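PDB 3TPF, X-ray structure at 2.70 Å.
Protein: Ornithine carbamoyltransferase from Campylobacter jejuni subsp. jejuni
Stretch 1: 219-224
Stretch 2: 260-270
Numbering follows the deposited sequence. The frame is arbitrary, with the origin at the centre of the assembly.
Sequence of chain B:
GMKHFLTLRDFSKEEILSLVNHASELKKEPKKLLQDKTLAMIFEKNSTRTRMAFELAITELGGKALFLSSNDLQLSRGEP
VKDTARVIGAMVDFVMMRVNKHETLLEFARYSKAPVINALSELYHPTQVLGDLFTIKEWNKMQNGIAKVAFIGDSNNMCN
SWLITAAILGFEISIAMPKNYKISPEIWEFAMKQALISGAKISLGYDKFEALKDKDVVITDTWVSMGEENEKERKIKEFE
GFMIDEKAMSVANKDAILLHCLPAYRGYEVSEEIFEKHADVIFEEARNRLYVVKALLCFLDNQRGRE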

# COMPACT_ATOMS: atom_id res chain seq x y z
N ILE B 219 -28.88 -2.32 18.22
CA ILE B 219 -27.90 -2.43 17.14
C ILE B 219 -28.58 -2.27 15.83
O ILE B 219 -29.60 -2.92 15.57
CB ILE B 219 -27.25 -3.81 17.13
CG1 ILE B 219 -26.60 -4.08 18.52
CG2 ILE B 219 -26.32 -3.90 15.94
CD1 ILE B 219 -25.78 -5.35 18.57
N THR B 220 -28.02 -1.44 14.97
CA THR B 220 -28.59 -1.29 13.66
C THR B 220 -27.50 -1.22 12.65
O THR B 220 -26.32 -1.16 12.98
CB THR B 220 -29.49 -0.07 13.57
OG1 THR B 220 -30.29 -0.16 12.40
CG2 THR B 220 -28.70 1.17 13.53
N ASP B 221 -27.89 -1.24 11.39
CA ASP B 221 -26.94 -1.25 10.28
C ASP B 221 -27.58 -0.74 9.01
O ASP B 221 -28.82 -0.69 8.88
CB ASP B 221 -26.43 -2.68 10.06
CG ASP B 221 -25.20 -2.76 9.13
OD1 ASP B 221 -24.55 -1.72 8.81
OD2 ASP B 221 -24.88 -3.90 8.72
N THR B 222 -26.74 -0.39 8.05
CA THR B 222 -27.23 0.09 6.74
C THR B 222 -28.19 -0.91 6.16
O THR B 222 -28.08 -2.09 6.38
CB THR B 222 -26.10 0.24 5.71
OG1 THR B 222 -25.88 -1.02 5.12
CG2 THR B 222 -24.75 0.65 6.37
N TRP B 223 -29.10 -0.41 5.37
CA TRP B 223 -30.14 -1.28 4.77
C TRP B 223 -29.75 -1.76 3.40
O TRP B 223 -30.03 -2.88 2.99
CB TRP B 223 -31.42 -0.50 4.62
CG TRP B 223 -32.03 -0.05 5.89
CD1 TRP B 223 -31.98 -0.66 7.10
CD2 TRP B 223 -32.85 1.08 6.05
NE1 TRP B 223 -32.69 0.05 8.02
CE2 TRP B 223 -33.26 1.12 7.39
CE3 TRP B 223 -33.30 2.07 5.17
CZ2 TRP B 223 -34.11 2.11 7.88
CZ3 TRP B 223 -34.13 3.08 5.66
CH2 TRP B 223 -34.53 3.09 7.00
N VAL B 224 -29.16 -0.84 2.67
CA VAL B 224 -28.58 -1.15 1.40
C VAL B 224 -27.21 -1.76 1.70
O VAL B 224 -26.21 -1.06 1.90
CB VAL B 224 -28.56 0.11 0.54
CG1 VAL B 224 -27.78 -0.16 -0.74
CG2 VAL B 224 -30.00 0.50 0.32
N HIS B 260 -23.69 0.85 15.92
CA HIS B 260 -23.74 0.88 14.47
C HIS B 260 -22.33 0.60 13.96
O HIS B 260 -21.40 1.22 14.41
CB HIS B 260 -24.16 2.24 13.97
CG HIS B 260 -24.57 2.27 12.53
ND1 HIS B 260 -23.78 1.77 11.51
CD2 HIS B 260 -25.67 2.79 11.92
CE1 HIS B 260 -24.40 1.95 10.36
NE2 HIS B 260 -25.54 2.58 10.58
N CYS B 261 -22.18 -0.32 13.02
CA CYS B 261 -20.82 -0.74 12.56
C CYS B 261 -20.22 0.27 11.64
O CYS B 261 -19.01 0.34 11.52
CB CYS B 261 -20.78 -2.10 11.86
SG CYS B 261 -21.91 -2.21 10.45
N LEU B 262 -21.05 1.06 11.02
CA LEU B 262 -20.58 2.20 10.18
C LEU B 262 -20.22 1.70 8.81
O LEU B 262 -19.99 0.52 8.63
CB LEU B 262 -19.33 2.92 10.75
CG LEU B 262 -19.40 3.69 12.07
CD1 LEU B 262 -18.10 4.47 12.34
CD2 LEU B 262 -20.59 4.67 12.02
N PRO B 263 -20.18 2.58 7.85
CA PRO B 263 -20.65 3.91 7.98
C PRO B 263 -22.17 3.99 8.14
O PRO B 263 -22.89 3.07 7.78
CB PRO B 263 -20.33 4.51 6.61
CG PRO B 263 -20.43 3.34 5.69
CD PRO B 263 -19.74 2.27 6.50
N ALA B 264 -22.63 5.18 8.57
CA ALA B 264 -24.02 5.42 8.90
C ALA B 264 -24.67 6.30 7.88
O ALA B 264 -24.01 7.10 7.24
CB ALA B 264 -24.07 6.02 10.29
N TYR B 265 -25.94 6.13 7.67
CA TYR B 265 -26.65 6.97 6.69
C TYR B 265 -27.77 7.67 7.40
O TYR B 265 -28.83 7.12 7.60
CB TYR B 265 -27.13 6.20 5.48
CG TYR B 265 -25.98 5.53 4.77
CD1 TYR B 265 -25.12 6.26 3.93
CD2 TYR B 265 -25.74 4.16 4.94
CE1 TYR B 265 -24.05 5.65 3.28
CE2 TYR B 265 -24.69 3.53 4.31
CZ TYR B 265 -23.83 4.27 3.49
OH TYR B 265 -22.77 3.61 2.84
N ARG B 266 -27.42 8.85 7.87
CA ARG B 266 -28.31 9.70 8.61
C ARG B 266 -29.49 9.92 7.78
O ARG B 266 -29.39 10.26 6.62
CB ARG B 266 -27.63 11.04 8.92
CG ARG B 266 -26.49 10.94 9.92
CD ARG B 266 -25.52 12.09 9.84
NE ARG B 266 -24.18 11.52 9.87
CZ ARG B 266 -23.29 11.72 10.81
NH1 ARG B 266 -23.54 12.48 11.85
NH2 ARG B 266 -22.10 11.16 10.72
N GLY B 267 -30.63 9.77 8.40
CA GLY B 267 -31.91 9.99 7.71
C GLY B 267 -32.55 8.71 7.19
O GLY B 267 -33.69 8.71 6.71
N TYR B 268 -31.79 7.62 7.31
CA TYR B 268 -32.24 6.30 6.89
C TYR B 268 -32.33 5.38 8.11
O TYR B 268 -33.24 5.53 8.94
CB TYR B 268 -31.33 5.74 5.81
CG TYR B 268 -31.31 6.61 4.63
CD1 TYR B 268 -30.35 7.59 4.49
CD2 TYR B 268 -32.35 6.56 3.68
CE1 TYR B 268 -30.38 8.46 3.42
CE2 TYR B 268 -32.39 7.43 2.61
CZ TYR B 268 -31.40 8.37 2.48
OH TYR B 268 -31.42 9.22 1.42
N GLU B 269 -31.38 4.47 8.27
CA GLU B 269 -31.47 3.53 9.38
C GLU B 269 -31.32 4.21 10.73
O GLU B 269 -31.67 3.67 11.76
CB GLU B 269 -30.42 2.43 9.25
CG GLU B 269 -29.00 2.86 9.52
CD GLU B 269 -28.27 3.45 8.32
OE1 GLU B 269 -28.83 3.53 7.18
OE2 GLU B 269 -27.07 3.84 8.56
N VAL B 270 -30.80 5.41 10.72
CA VAL B 270 -30.62 6.12 11.95
C VAL B 270 -30.78 7.62 11.74
O VAL B 270 -30.38 8.15 10.69
CB VAL B 270 -29.24 5.78 12.55
CG1 VAL B 270 -28.14 6.51 11.83
CG2 VAL B 270 -29.22 6.17 14.01

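How do the two backbones lie against each other? The CA of Thr220 lies 5.4 Å from the CA of His260, and farther along the CA of Thr222 lies 6.1 Å from the CA of Glu269. No hydrogen bond crosses between the stretches, so packing carries the contact, which buries 495 Å² summed over both sides.

What do the aromatic rings rest on? Glu269 CB sits over one face of Trp223, 3.8 Å from the centroid of the five-membered ring, a CH-pi contact that sets the aliphatic part of an acidic side chain against the indole. Trp223 CZ3 also reaches Tyr268 CB at 3.9 Å, an apolar contact. The His260 ring receives Asp221 CA over one face, 4.3 Å from its centroid, while its CD2 lies 3.8 Å from Thr220 CG2. At the edge of the Tyr265 ring, Thr222 CG2 approaches CE2 to 3.5 Å; the same methyl is 3.4 Å from Pro263 O.

Where do polar atoms meet across the contact? Asp221 CA-to-CB points away from the second stretch, yet the end of its side chain comes nearer, bringing OD1 to 3.1 Å from Cys261 SG. That same OD1 accepts a weak bond from Thr222 N at 2.7 Å, within its own stretch.

What holds the second stretch in shape? Glu269 OE2 accepts two hydrogen bonds, from His260 NE2 at 2.8 Å and from Tyr265 N at 2.7 Å, tying His260 and Tyr265 to a single carboxylate oxygen. At the other ring nitrogen, Leu262 N donates to His260 ND1 at 2.9 Å, so both ring nitrogens are engaged. A type II turn from Tyr265 to Tyr268 is closed by Tyr268 N donating to Tyr265 O at 3.0 Å; Gly267 has the positive phi expected of glycine there.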